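Long-range contacts in alpha-fucosidase (Bifidobacterium bifidum, PDB 2EAB), which probably releases alpha-1,2-linked L-fucose from glycans by hydrolysis as a family 95 glycoside hydrolase, this chain being the catalytic part of a longer protein: residues L137-Y146 against N204-Y215; P187-L195 against K272-A280. All coordinates share one frame; numbering follows the deposited sequence.

Contact 1 (L137-Y146 against N204-Y215)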
ATOM      1  N   LEU A 137      13.717  -5.123  10.227  1.00  6.11           N
ATOM      2  CA  LEU A 137      13.993  -5.073  11.665  1.00  6.39           C
ATOM      3  C   LEU A 137      13.507  -3.793  12.314  1.00  6.29           C
ATOM      4  O   LEU A 137      13.754  -2.703  11.792  1.00  7.00           O
ATOM      5  CB  LEU A 137      15.502  -5.107  11.917  1.00  6.79           C
ATOM      6  CG  LEU A 137      16.343  -6.303  11.492  1.00  8.06           C
ATOM      7  CD1 LEU A 137      17.806  -6.066  11.796  1.00  8.34           C
ATOM      8  CD2 LEU A 137      15.872  -7.559  12.147  1.00 11.35           C
ATOM      9  N   ASN A 138      12.883  -3.912  13.487  1.00  6.28           N
ATOM     10  CA  ASN A 138      12.832  -2.775  14.395  1.00  6.58           C
ATOM     11  C   ASN A 138      14.273  -2.358  14.675  1.00  6.57           C
ATOM     12  O   ASN A 138      15.110  -3.202  15.001  1.00  7.19           O
ATOM     13  CB  ASN A 138      12.134  -3.129  15.705  1.00  6.65           C
ATOM     14  CG  ASN A 138      12.389  -2.097  16.788  1.00  6.54           C
ATOM     15  OD1 ASN A 138      11.922  -0.955  16.705  1.00  8.68           O
ATOM     16  ND2 ASN A 138      13.157  -2.479  17.794  1.00  6.07           N
ATOM     17  N   TRP A 139      14.567  -1.068  14.543  1.00  6.98           N
ATOM     18  CA  TRP A 139      15.913  -0.566  14.801  1.00  7.25           C
ATOM     19  C   TRP A 139      16.201  -0.632  16.302  1.00  7.16           C
ATOM     20  O   TRP A 139      17.194  -1.235  16.733  1.00  7.09           O
ATOM     21  CB  TRP A 139      16.057   0.860  14.269  1.00  7.80           C
ATOM     22  CG  TRP A 139      17.422   1.467  14.411  1.00  8.02           C
ATOM     23  CD1 TRP A 139      18.082   1.759  15.573  1.00  8.56           C
ATOM     24  CD2 TRP A 139      18.275   1.895  13.348  1.00  7.72           C
ATOM     25  NE1 TRP A 139      19.300   2.328  15.293  1.00  8.97           N
ATOM     26  CE2 TRP A 139      19.446   2.421  13.937  1.00  8.70           C
ATOM     27  CE3 TRP A 139      18.171   1.873  11.951  1.00  7.91           C
ATOM     28  CZ2 TRP A 139      20.500   2.932  13.179  1.00  8.94           C
ATOM     29  CZ3 TRP A 139      19.218   2.382  11.199  1.00  8.48           C
ATOM     30  CH2 TRP A 139      20.369   2.903  11.815  1.00  9.34           C
ATOM     31  N   GLY A 140      15.316  -0.028  17.089  1.00  7.60           N
ATOM     32  CA  GLY A 140      15.437  -0.019  18.539  1.00  7.92           C
ATOM     33  C   GLY A 140      14.445   0.957  19.126  1.00  8.11           C
ATOM     34  O   GLY A 140      13.306   1.059  18.652  1.00  8.03           O
ATOM     35  N   ASP A 141      14.885   1.673  20.156  1.00  8.56           N
ATOM     36  CA  ASP A 141      14.051   2.659  20.836  1.00  8.94           C
ATOM     37  C   ASP A 141      14.874   3.858  21.270  1.00  9.33           C
ATOM     38  O   ASP A 141      16.076   3.743  21.497  1.00  9.77           O
ATOM     39  CB  ASP A 141      13.398   2.061  22.086  1.00  9.39           C
ATOM     40  CG  ASP A 141      12.555   0.840  21.789  1.00  9.63           C
ATOM     41  OD1 ASP A 141      11.335   1.000  21.580  1.00  9.68           O
ATOM     42  OD2 ASP A 141      13.117  -0.277  21.774  1.00 11.37           O
ATOM     43  N   ILE A 142      14.208   5.005  21.371  1.00  9.53           N
ATOM     44  CA  ILE A 142      14.726   6.167  22.079  1.00  9.73           C
ATOM     45  C   ILE A 142      14.037   6.199  23.440  1.00  9.87           C
ATOM     46  O   ILE A 142      12.806   6.197  23.514  1.00  9.81           O
ATOM     47  CB  ILE A 142      14.428   7.484  21.320  1.00  9.82           C
ATOM     48  CG1 ILE A 142      15.012   7.429  19.902  1.00 11.05           C
ATOM     49  CG2 ILE A 142      14.969   8.698  22.095  1.00 10.44           C
ATOM     50  CD1 ILE A 142      14.477   8.497  18.963  1.00 12.76           C
ATOM     51  N   TYR A 143      14.832   6.197  24.509  1.00  9.96           N
ATOM     52  CA  TYR A 143      14.298   6.352  25.865  1.00 10.34           C
ATOM     53  C   TYR A 143      14.667   7.704  26.449  1.00 10.57           C
ATOM     54  O   TYR A 143      15.818   8.128  26.374  1.00 10.61           O
ATOM     55  CB  TYR A 143      14.787   5.238  26.792  1.00 10.58           C
ATOM     56  CG  TYR A 143      14.073   3.919  26.609  1.00 10.49           C
ATOM     57  CD1 TYR A 143      12.810   3.705  27.157  1.00 11.05           C
ATOM     58  CD2 TYR A 143      14.664   2.879  25.894  1.00 10.63           C
ATOM     59  CE1 TYR A 143      12.156   2.489  27.001  1.00 11.54           C
ATOM     60  CE2 TYR A 143      14.011   1.657  25.729  1.00 11.25           C
ATOM     61  CZ  TYR A 143      12.760   1.472  26.283  1.00 11.67           C
ATOM     62  OH  TYR A 143      12.106   0.273  26.135  1.00 12.24           O
ATOM     63  N   LEU A 144      13.666   8.374  27.014  1.00 10.96           N
ATOM     64  CA  LEU A 144      13.854   9.645  27.702  1.00 11.83           C
ATOM     65  C   LEU A 144      13.390   9.453  29.138  1.00 12.22           C
ATOM     66  O   LEU A 144      12.195   9.495  29.426  1.00 12.29           O
ATOM     67  CB  LEU A 144      13.070  10.768  27.008  1.00 12.13           C
ATOM     68  CG  LEU A 144      13.315  10.979  25.507  1.00 12.56           C
ATOM     69  CD1 LEU A 144      12.297  11.938  24.910  1.00 13.46           C
ATOM     70  CD2 LEU A 144      14.722  11.472  25.241  1.00 13.59           C
ATOM     71  N   ASP A 145      14.347   9.197  30.028  1.00 13.02           N
ATOM     72  CA  ASP A 145      14.036   8.814  31.403  1.00 13.89           C
ATOM     73  C   ASP A 145      14.111  10.023  32.329  1.00 14.10           C
ATOM     74  O   ASP A 145      15.190  10.542  32.607  1.00 14.10           O
ATOM     75  CB  ASP A 145      14.963   7.683  31.881  1.00 14.24           C
ATOM     76  CG  ASP A 145      14.530   7.081  33.215  1.00 15.77           C
ATOM     77  OD1 ASP A 145      13.586   7.596  33.851  1.00 16.73           O
ATOM     78  OD2 ASP A 145      15.146   6.078  33.638  1.00 18.88           O
ATOM     79  N   TYR A 146      12.941  10.458  32.790  1.00 14.51           N
ATOM     80  CA  TYR A 146      12.805  11.642  33.632  1.00 15.02           C
ATOM     81  C   TYR A 146      13.083  11.342  35.105  1.00 15.68           C
ATOM     82  O   TYR A 146      13.288  12.262  35.903  1.00 16.01           O
ATOM     83  CB  TYR A 146      11.405  12.244  33.464  1.00 14.85           C
ATOM     84  CG  TYR A 146      11.196  13.019  32.173  1.00 14.33           C
ATOM     85  CD1 TYR A 146      11.289  12.390  30.926  1.00 14.14           C
ATOM     86  CD2 TYR A 146      10.888  14.377  32.199  1.00 14.55           C
ATOM     87  CE1 TYR A 146      11.094  13.100  29.742  1.00 14.11           C
ATOM     88  CE2 TYR A 146      10.685  15.097  31.024  1.00 13.88           C
ATOM     89  CZ  TYR A 146      10.789  14.453  29.797  1.00 14.05           C
ATOM     90  OH  TYR A 146      10.588  15.170  28.636  1.00 14.54           O
ATOM     91  N   ASN A 204      14.921  17.537  33.551  1.00 14.44           N
ATOM     92  CA  ASN A 204      15.977  16.602  33.906  1.00 14.46           C
ATOM     93  C   ASN A 204      15.650  15.234  33.332  1.00 14.14           C
ATOM     94  O   ASN A 204      14.602  14.663  33.643  1.00 14.34           O
ATOM     95  CB  ASN A 204      16.112  16.504  35.429  1.00 14.73           C
ATOM     96  CG  ASN A 204      16.463  17.831  36.070  1.00 15.41           C
ATOM     97  OD1 ASN A 204      17.621  18.231  36.094  1.00 16.26           O
ATOM     98  ND2 ASN A 204      15.455  18.517  36.595  1.00 16.32           N
ATOM     99  N   PHE A 205      16.532  14.716  32.483  1.00 14.06           N
ATOM    100  CA  PHE A 205      16.315  13.403  31.881  1.00 13.71           C
ATOM    101  C   PHE A 205      17.586  12.785  31.318  1.00 13.47           C
ATOM    102  O   PHE A 205      18.562  13.477  31.035  1.00 13.54           O
ATOM    103  CB  PHE A 205      15.223  13.456  30.795  1.00 13.83           C
ATOM    104  CG  PHE A 205      15.603  14.266  29.591  1.00 14.16           C
ATOM    105  CD1 PHE A 205      16.267  13.674  28.522  1.00 14.53           C
ATOM    106  CD2 PHE A 205      15.292  15.619  29.522  1.00 14.76           C
ATOM    107  CE1 PHE A 205      16.627  14.417  27.410  1.00 14.53           C
ATOM    108  CE2 PHE A 205      15.644  16.372  28.409  1.00 15.01           C
ATOM    109  CZ  PHE A 205      16.315  15.768  27.350  1.00 14.87           C
ATOM    110  N   ASN A 206      17.543  11.466  31.165  1.00 13.33           N
ATOM    111  CA  ASN A 206      18.593  10.706  30.520  1.00 13.13           C
ATOM    112  C   ASN A 206      18.089  10.247  29.156  1.00 12.80           C
ATOM    113  O   ASN A 206      16.990   9.698  29.055  1.00 12.78           O
ATOM    114  CB  ASN A 206      18.961   9.509  31.398  1.00 13.58           C
ATOM    115  CG  ASN A 206      19.992   8.607  30.765  1.00 14.64           C
ATOM    116  OD1 ASN A 206      19.680   7.821  29.867  1.00 15.26           O
ATOM    117  ND2 ASN A 206      21.227   8.693  31.245  1.00 15.54           N
ATOM    118  N   VAL A 207      18.880  10.486  28.115  1.00 12.10           N
ATOM    119  CA  VAL A 207      18.521  10.015  26.776  1.00 12.11           C
ATOM    120  C   VAL A 207      19.439   8.883  26.331  1.00 11.69           C
ATOM    121  O   VAL A 207      20.664   8.988  26.410  1.00 11.57           O
ATOM    122  CB  VAL A 207      18.449  11.163  25.720  1.00 12.45           C
ATOM    123  CG1 VAL A 207      19.723  11.974  25.685  1.00 13.35           C
ATOM    124  CG2 VAL A 207      18.133  10.610  24.332  1.00 12.88           C
ATOM    125  N   SER A 208      18.821   7.793  25.888  1.00 11.21           N
ATOM    126  CA  SER A 208      19.543   6.651  25.346  1.00 11.03           C
ATOM    127  C   SER A 208      18.857   6.176  24.070  1.00 10.83           C
ATOM    128  O   SER A 208      17.701   6.520  23.808  1.00 10.53           O
ATOM    129  CB  SER A 208      19.624   5.522  26.377  1.00 11.20           C
ATOM    130  OG  SER A 208      18.337   5.092  26.777  1.00 11.61           O
ATOM    131  N   MET A 209      19.575   5.398  23.266  1.00 10.67           N
ATOM    132  CA  MET A 209      19.008   4.875  22.027  1.00 11.09           C
ATOM    133  C   MET A 209      19.455   3.432  21.775  1.00 10.89           C
ATOM    134  O   MET A 209      20.180   3.159  20.811  1.00 11.60           O
ATOM    135  CB  MET A 209      19.351   5.789  20.847  1.00 11.20           C
ATOM    136  CG  MET A 209      18.478   5.570  19.615  1.00 11.80           C
ATOM    137  SD  MET A 209      18.833   6.799  18.351  1.00 12.40           S
ATOM    138  CE  MET A 209      17.780   6.240  17.027  1.00 11.89           C
ATOM    139  N   PRO A 210      19.017   2.500  22.642  1.00 10.55           N
ATOM    140  CA  PRO A 210      19.412   1.106  22.488  1.00 10.26           C
ATOM    141  C   PRO A 210      18.825   0.479  21.232  1.00  9.58           C
ATOM    142  O   PRO A 210      17.647   0.677  20.916  1.00  9.67           O
ATOM    143  CB  PRO A 210      18.826   0.432  23.732  1.00 10.55           C
ATOM    144  CG  PRO A 210      17.672   1.301  24.116  1.00 10.84           C
ATOM    145  CD  PRO A 210      18.135   2.687  23.812  1.00 10.89           C
ATOM    146  N   THR A 211      19.655  -0.265  20.519  1.00  9.00           N
ATOM    147  CA  THR A 211      19.184  -1.075  19.410  1.00  8.55           C
ATOM    148  C   THR A 211      18.412  -2.275  19.952  1.00  8.52           C
ATOM    149  O   THR A 211      18.623  -2.703  21.096  1.00  9.01           O
ATOM    150  CB  THR A 211      20.350  -1.551  18.539  1.00  8.30           C
ATOM    151  OG1 THR A 211      21.411  -1.996  19.394  1.00  8.72           O
ATOM    152  CG2 THR A 211      20.846  -0.423  17.634  1.00  9.34           C
ATOM    153  N   ASN A 212      17.511  -2.811  19.133  1.00  7.83           N
ATOM    154  CA  ASN A 212      16.757  -3.992  19.507  1.00  7.83           C
ATOM    155  C   ASN A 212      17.738  -5.109  19.836  1.00  8.09           C
ATOM    156  O   ASN A 212      18.688  -5.343  19.094  1.00  7.77           O
ATOM    157  CB  ASN A 212      15.830  -4.394  18.363  1.00  7.87           C
ATOM    158  CG  ASN A 212      14.865  -5.484  18.747  1.00  7.72           C
ATOM    159  OD1 ASN A 212      15.275  -6.592  19.105  1.00  7.93           O
ATOM    160  ND2 ASN A 212      13.568  -5.191  18.660  1.00  7.71           N
ATOM    161  N   THR A 213      17.509  -5.787  20.954  1.00  8.48           N
ATOM    162  CA  THR A 213      18.472  -6.746  21.481  1.00  9.51           C
ATOM    163  C   THR A 213      18.357  -8.139  20.859  1.00  9.21           C
ATOM    164  O   THR A 213      19.033  -9.070  21.312  1.00 11.14           O
ATOM    165  CB  THR A 213      18.336  -6.856  23.016  1.00 10.03           C
ATOM    166  OG1 THR A 213      17.008  -7.279  23.349  1.00 12.82           O
ATOM    167  CG2 THR A 213      18.600  -5.506  23.679  1.00 11.61           C
ATOM    168  N   ASN A 214      17.521  -8.290  19.831  1.00  8.28           N
ATOM    169  CA  ASN A 214      17.204  -9.618  19.297  1.00  8.07           C
ATOM    170  C   ASN A 214      17.822  -9.975  17.946  1.00  7.61           C
ATOM    171  O   ASN A 214      17.797 -11.139  17.543  1.00  7.77           O
ATOM    172  CB  ASN A 214      15.691  -9.826  19.273  1.00  8.82           C
ATOM    173  CG  ASN A 214      15.066  -9.628  20.640  1.00  9.34           C
ATOM    174  OD1 ASN A 214      14.341  -8.653  20.869  1.00 12.85           O
ATOM    175  ND2 ASN A 214      15.368 -10.524  21.564  1.00  8.77           N
ATOM    176  N   TYR A 215      18.358  -8.984  17.243  1.00  7.27           N
ATOM    177  CA  TYR A 215      19.120  -9.260  16.038  1.00  7.02           C
ATOM    178  C   TYR A 215      20.613  -9.320  16.325  1.00  6.80           C
ATOM    179  O   TYR A 215      21.112  -8.628  17.215  1.00  6.93           O
ATOM    180  CB  TYR A 215      18.791  -8.286  14.904  1.00  7.22           C
ATOM    181  CG  TYR A 215      18.991  -6.798  15.124  1.00  7.22           C
ATOM    182  CD1 TYR A 215      20.236  -6.199  14.952  1.00  7.40           C
ATOM    183  CD2 TYR A 215      17.898  -5.969  15.393  1.00  7.38           C
ATOM    184  CE1 TYR A 215      20.393  -4.814  15.087  1.00  8.36           C
ATOM    185  CE2 TYR A 215      18.044  -4.590  15.528  1.00  7.99           C
ATOM    186  CZ  TYR A 215      19.291  -4.018  15.376  1.00  7.55           C
ATOM    187  OH  TYR A 215      19.447  -2.657  15.501  1.00  8.79           O
TER
HETATM  188  O   HOH W   1      20.382   3.145  17.849  1.00 13.07           O
HETATM  189  O   HOH W   2      15.716  -1.239  21.792  1.00 13.60           O
HETATM  190  O   HOH W   3      12.770  14.875  35.679  1.00 32.16           O
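Two neighbouring strands of the antiparallel beta sandwich in the N-terminal domain meet here, and Trp-139 and Tyr-215 close the end where regular pairing gives way to loops. The carbonyl O of Trp-139 is gripped twice: by Asn-212 N at 2.9 Å and by Tyr-215 OH, also at 2.9 Å, the hydroxyl lying in the carbonyl plane on a lone pair. With chi1 at 58°, Tyr-215 holds CG between its backbone N and carbonyl carbon, and from there the ring reaches both that carbonyl and Leu-137. Leu-137 CD1 sits over one face, 3.8 Å from the ring centroid in a CH-pi contact, and Asn-212 O over the opposite face. One water links Trp-139 NE1 to Met-209 O. Farther along, Tyr-143 pairs with Ser-208 and Asp-145 with Asn-206 through two backbone hydrogen bonds each, while Pro-210 CG meets the edge of the Tyr-143 ring. On the inward side Leu-144 CD2 lies 3.6 Å from Val-207 CG2. Phe-205 CB lies over one face of the Tyr-146 ring in a CH-pi contact, 4.1 Å from CD1. Strand 69-76 borders 140-145 on its other edge, Arg-71 forming a salt bridge with Asp-141, and Leu-144 and Phe-205 pack onto Leu-195 of strand 190-197 in the facing sheet.

Contact 2 (P187-L195 against K272-A280)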
ATOM      1  N   PRO A 187      12.044  17.441   4.485  1.00 10.00           N
ATOM      2  CA  PRO A 187      13.011  18.414   3.950  1.00 10.44           C
ATOM      3  C   PRO A 187      14.381  18.409   4.630  1.00 10.39           C
ATOM      4  O   PRO A 187      15.395  18.551   3.951  1.00 10.81           O
ATOM      5  CB  PRO A 187      12.320  19.764   4.181  1.00 10.98           C
ATOM      6  CG  PRO A 187      10.890  19.453   4.201  1.00 11.10           C
ATOM      7  CD  PRO A 187      10.772  18.098   4.843  1.00 10.29           C
ATOM      8  N   ASP A 188      14.407  18.252   5.949  1.00 10.02           N
ATOM      9  CA  ASP A 188      15.669  18.279   6.689  1.00 10.16           C
ATOM     10  C   ASP A 188      16.135  16.897   7.139  1.00  9.85           C
ATOM     11  O   ASP A 188      17.153  16.766   7.823  1.00 10.04           O
ATOM     12  CB  ASP A 188      15.584  19.275   7.846  1.00 10.48           C
ATOM     13  CG  ASP A 188      15.615  20.713   7.363  1.00 11.38           C
ATOM     14  OD1 ASP A 188      16.609  21.092   6.707  1.00 12.57           O
ATOM     15  OD2 ASP A 188      14.641  21.454   7.609  1.00 12.59           O
ATOM     16  N   ASN A 189      15.389  15.876   6.722  1.00  9.60           N
ATOM     17  CA  ASN A 189      15.779  14.478   6.898  1.00  9.68           C
ATOM     18  C   ASN A 189      16.163  14.118   8.333  1.00  9.43           C
ATOM     19  O   ASN A 189      17.175  13.451   8.578  1.00  9.29           O
ATOM     20  CB  ASN A 189      16.905  14.114   5.930  1.00  9.80           C
ATOM     21  CG  ASN A 189      17.057  12.625   5.771  1.00  9.83           C
ATOM     22  OD1 ASN A 189      16.087  11.885   5.923  1.00  9.78           O
ATOM     23  ND2 ASN A 189      18.267  12.176   5.479  1.00 10.30           N
ATOM     24  N   VAL A 190      15.345  14.560   9.280  1.00  9.23           N
ATOM     25  CA  VAL A 190      15.728  14.508  10.679  1.00  9.49           C
ATOM     26  C   VAL A 190      14.504  14.374  11.572  1.00  9.23           C
ATOM     27  O   VAL A 190      13.436  14.908  11.263  1.00  9.30           O
ATOM     28  CB  VAL A 190      16.584  15.758  11.069  1.00  9.69           C
ATOM     29  CG1 VAL A 190      15.748  17.047  11.042  1.00 10.36           C
ATOM     30  CG2 VAL A 190      17.268  15.575  12.421  1.00  9.88           C
ATOM     31  N   MET A 191      14.665  13.634  12.662  1.00  9.00           N
ATOM     32  CA  MET A 191      13.639  13.515  13.683  1.00  9.29           C
ATOM     33  C   MET A 191      13.926  14.538  14.778  1.00  9.31           C
ATOM     34  O   MET A 191      15.076  14.728  15.178  1.00  9.43           O
ATOM     35  CB  MET A 191      13.620  12.092  14.247  1.00  9.14           C
ATOM     36  CG  MET A 191      12.612  11.854  15.360  1.00  9.62           C
ATOM     37  SD  MET A 191      12.589  10.140  15.916  1.00  9.77           S
ATOM     38  CE  MET A 191      11.923   9.299  14.479  1.00  9.47           C
ATOM     39  N   VAL A 192      12.872  15.193  15.246  1.00  9.52           N
ATOM     40  CA  VAL A 192      12.987  16.237  16.255  1.00 10.08           C
ATOM     41  C   VAL A 192      12.146  15.856  17.462  1.00 10.32           C
ATOM     42  O   VAL A 192      10.998  15.437  17.318  1.00 10.08           O
ATOM     43  CB  VAL A 192      12.540  17.612  15.684  1.00 10.24           C
ATOM     44  CG1 VAL A 192      12.485  18.678  16.774  1.00 11.37           C
ATOM     45  CG2 VAL A 192      13.465  18.056  14.555  1.00 11.60           C
ATOM     46  N   ALA A 193      12.741  15.974  18.647  1.00 10.46           N
ATOM     47  CA  ALA A 193      12.006  15.899  19.901  1.00 10.95           C
ATOM     48  C   ALA A 193      12.215  17.205  20.657  1.00 11.10           C
ATOM     49  O   ALA A 193      13.342  17.540  21.035  1.00 11.53           O
ATOM     50  CB  ALA A 193      12.461  14.715  20.732  1.00 10.77           C
ATOM     51  N   ARG A 194      11.127  17.943  20.845  1.00 11.48           N
ATOM     52  CA  ARG A 194      11.142  19.207  21.568  1.00 11.74           C
ATOM     53  C   ARG A 194      10.563  18.961  22.951  1.00 11.84           C
ATOM     54  O   ARG A 194       9.412  18.553  23.081  1.00 11.50           O
ATOM     55  CB  ARG A 194      10.325  20.256  20.806  1.00 12.13           C
ATOM     56  CG  ARG A 194      10.186  21.607  21.500  1.00 12.96           C
ATOM     57  CD  ARG A 194      11.494  22.371  21.509  1.00 13.75           C
ATOM     58  NE  ARG A 194      11.374  23.636  22.231  1.00 14.37           N
ATOM     59  CZ  ARG A 194      12.403  24.401  22.585  1.00 15.39           C
ATOM     60  NH1 ARG A 194      13.644  24.037  22.292  1.00 16.04           N
ATOM     61  NH2 ARG A 194      12.189  25.534  23.244  1.00 15.74           N
ATOM     62  N   LEU A 195      11.381  19.190  23.979  1.00 12.12           N
ATOM     63  CA  LEU A 195      11.009  18.859  25.352  1.00 12.56           C
ATOM     64  C   LEU A 195      11.085  20.096  26.230  1.00 12.82           C
ATOM     65  O   LEU A 195      12.069  20.830  26.176  1.00 12.93           O
ATOM     66  CB  LEU A 195      11.933  17.766  25.903  1.00 12.57           C
ATOM     67  CG  LEU A 195      12.193  16.552  25.003  1.00 13.13           C
ATOM     68  CD1 LEU A 195      13.316  15.699  25.548  1.00 14.11           C
ATOM     69  CD2 LEU A 195      10.938  15.720  24.818  1.00 12.64           C
ATOM     70  N   LYS A 272      15.383  23.902  31.030  1.00 16.34           N
ATOM     71  CA  LYS A 272      13.983  24.291  30.921  1.00 16.33           C
ATOM     72  C   LYS A 272      13.387  23.783  29.608  1.00 16.04           C
ATOM     73  O   LYS A 272      12.256  23.300  29.580  1.00 16.18           O
ATOM     74  CB  LYS A 272      13.826  25.811  31.031  1.00 16.45           C
ATOM     75  CG  LYS A 272      12.388  26.261  31.251  1.00 17.40           C
ATOM     76  CD  LYS A 272      12.261  27.776  31.239  1.00 19.04           C
ATOM     77  CE  LYS A 272      10.826  28.198  31.497  1.00 20.22           C
ATOM     78  NZ  LYS A 272      10.649  29.677  31.422  1.00 21.52           N
ATOM     79  N   ALA A 273      14.157  23.902  28.528  1.00 15.76           N
ATOM     80  CA  ALA A 273      13.733  23.442  27.207  1.00 15.45           C
ATOM     81  C   ALA A 273      14.923  22.935  26.405  1.00 15.29           C
ATOM     82  O   ALA A 273      16.011  23.518  26.444  1.00 15.36           O
ATOM     83  CB  ALA A 273      13.023  24.552  26.457  1.00 15.67           C
ATOM     84  N   VAL A 274      14.709  21.838  25.682  1.00 14.76           N
ATOM     85  CA  VAL A 274      15.746  21.237  24.845  1.00 14.57           C
ATOM     86  C   VAL A 274      15.163  20.764  23.512  1.00 13.82           C
ATOM     87  O   VAL A 274      13.984  20.413  23.428  1.00 14.06           O
ATOM     88  CB  VAL A 274      16.464  20.037  25.543  1.00 14.92           C
ATOM     89  CG1 VAL A 274      17.129  20.460  26.848  1.00 15.38           C
ATOM     90  CG2 VAL A 274      15.507  18.886  25.793  1.00 16.21           C
ATOM     91  N   THR A 275      15.999  20.766  22.479  1.00 12.98           N
ATOM     92  CA  THR A 275      15.652  20.144  21.205  1.00 12.59           C
ATOM     93  C   THR A 275      16.635  19.020  20.922  1.00 12.42           C
ATOM     94  O   THR A 275      17.852  19.214  20.985  1.00 12.12           O
ATOM     95  CB  THR A 275      15.665  21.153  20.037  1.00 12.61           C
ATOM     96  OG1 THR A 275      14.869  22.292  20.380  1.00 13.41           O
ATOM     97  CG2 THR A 275      15.108  20.518  18.755  1.00 12.76           C
ATOM     98  N   LEU A 276      16.092  17.840  20.637  1.00 12.05           N
ATOM     99  CA  LEU A 276      16.882  16.699  20.203  1.00 12.06           C
ATOM    100  C   LEU A 276      16.755  16.561  18.697  1.00 11.29           C
ATOM    101  O   LEU A 276      15.649  16.609  18.157  1.00 11.39           O
ATOM    102  CB  LEU A 276      16.392  15.416  20.873  1.00 12.24           C
ATOM    103  CG  LEU A 276      16.953  15.017  22.243  1.00 14.11           C
ATOM    104  CD1 LEU A 276      16.872  16.127  23.288  1.00 15.43           C
ATOM    105  CD2 LEU A 276      16.252  13.762  22.737  1.00 13.31           C
ATOM    106  N   TYR A 277      17.892  16.416  18.028  1.00 10.85           N
ATOM    107  CA  TYR A 277      17.925  16.103  16.608  1.00 10.95           C
ATOM    108  C   TYR A 277      18.437  14.682  16.448  1.00 10.38           C
ATOM    109  O   TYR A 277      19.531  14.345  16.913  1.00 10.44           O
ATOM    110  CB  TYR A 277      18.806  17.094  15.852  1.00 11.51           C
ATOM    111  CG  TYR A 277      18.269  18.505  15.889  1.00 11.89           C
ATOM    112  CD1 TYR A 277      17.257  18.911  15.015  1.00 12.60           C
ATOM    113  CD2 TYR A 277      18.756  19.430  16.812  1.00 12.83           C
ATOM    114  CE1 TYR A 277      16.751  20.206  15.051  1.00 13.88           C
ATOM    115  CE2 TYR A 277      18.254  20.728  16.855  1.00 14.39           C
ATOM    116  CZ  TYR A 277      17.257  21.107  15.969  1.00 13.88           C
ATOM    117  OH  TYR A 277      16.756  22.386  16.011  1.00 14.68           O
ATOM    118  N   ILE A 278      17.623  13.854  15.802  1.00 10.02           N
ATOM    119  CA  ILE A 278      17.889  12.426  15.687  1.00  9.97           C
ATOM    120  C   ILE A 278      17.954  12.047  14.214  1.00  9.58           C
ATOM    121  O   ILE A 278      17.029  12.335  13.446  1.00  9.45           O
ATOM    122  CB  ILE A 278      16.793  11.591  16.394  1.00 10.27           C
ATOM    123  CG1 ILE A 278      16.684  11.984  17.875  1.00 10.50           C
ATOM    124  CG2 ILE A 278      17.078  10.099  16.249  1.00 10.91           C
ATOM    125  CD1 ILE A 278      15.260  12.202  18.353  1.00 12.45           C
ATOM    126  N   ALA A 279      19.051  11.409  13.819  1.00  9.06           N
ATOM    127  CA  ALA A 279      19.190  10.916  12.453  1.00  8.90           C
ATOM    128  C   ALA A 279      19.709   9.490  12.465  1.00  8.61           C
ATOM    129  O   ALA A 279      20.335   9.054  13.435  1.00  8.65           O
ATOM    130  CB  ALA A 279      20.109  11.812  11.647  1.00  9.43           C
ATOM    131  N   ALA A 280      19.448   8.760  11.383  1.00  8.40           N
ATOM    132  CA  ALA A 280      19.922   7.393  11.247  1.00  8.40           C
ATOM    133  C   ALA A 280      20.064   7.044   9.781  1.00  8.25           C
ATOM    134  O   ALA A 280      19.369   7.606   8.926  1.00  8.34           O
ATOM    135  CB  ALA A 280      18.976   6.427  11.931  1.00  8.68           C
TER
HETATM  136  O   HOH W   4      17.985  10.783   9.222  1.00  9.37           O
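Met-191, Ala-193 and Leu-195 meet Ile-278, Leu-276 and Val-274 on the inward face of an antiparallel sheet, one of the two layers of the N-terminal beta sandwich. Leu-195 CB lies 3.7 Å from Val-274 CG2, and Ala-193 CB sits 4.0 Å from Leu-276 CB. Next along, Met-191 crosses Ile-278 at a slant, its CG reaching the CD1 methyl. Each of these three pairs is closed by two backbone hydrogen bonds; the one from Leu-195 N to Val-274 O is almost perfectly straight, 179° at the hydrogen.

The other face carries Val-192 beside Tyr-277, with Val-192 CG2 3.9 Å from Tyr-277 CD1. The second branch of the valine, CG1, touches the methyl of Thr-275. Helix 316-331 packs against this face, Val-319 on Val-192 and Tyr-316 on both Thr-275 and Tyr-277.

Polar contact begins at Arg-194. A bend at chi2 (71°) in an otherwise extended chain folds its guanidinium back across the neighbouring strand, where Ala-273 CB lies under one face, 3.5 Å from NH2. NH2 makes a salt bridge to Asp-251, and Tyr-316 adds a cation-pi contact. Cut back to an alanine, this position is likely to leave Asp-251 without this charged mate and the Thr-275 hydroxyl without its guanidinium donor, and to take away the flat group that lies against the Ala-273 methyl. On the Thr-275 side the donor is NH1, whose hydrogen bond to OG1 is 2.9 Å long and bent to 145° at the hydrogen, with OG1 close to the guanidinium plane.

In the fold
Contacts 1 and 2 lie in the two facing sheets of one beta sandwich, their centres 15 Å apart. Contact 1 pairs central strands of the seven-stranded sheet, contact 2 those of the nine-stranded one. Their segments alternate along the chain, 137-146, 187-195, 204-215, 272-280, and strand 190-197 leads directly to 203-208, so the chain crosses between layers. Across the interior, Phe-205 CZ is 3.5 Å from Leu-195 CD1, and Leu-144 CD2 3.7 Å from Leu-276 CD2. Nearer the bound calcium ion, about 12 Å from the Trp-139 side chain, that indole meets Ala-280. The two contacts thus share one hydrophobic core within the N-terminal domain.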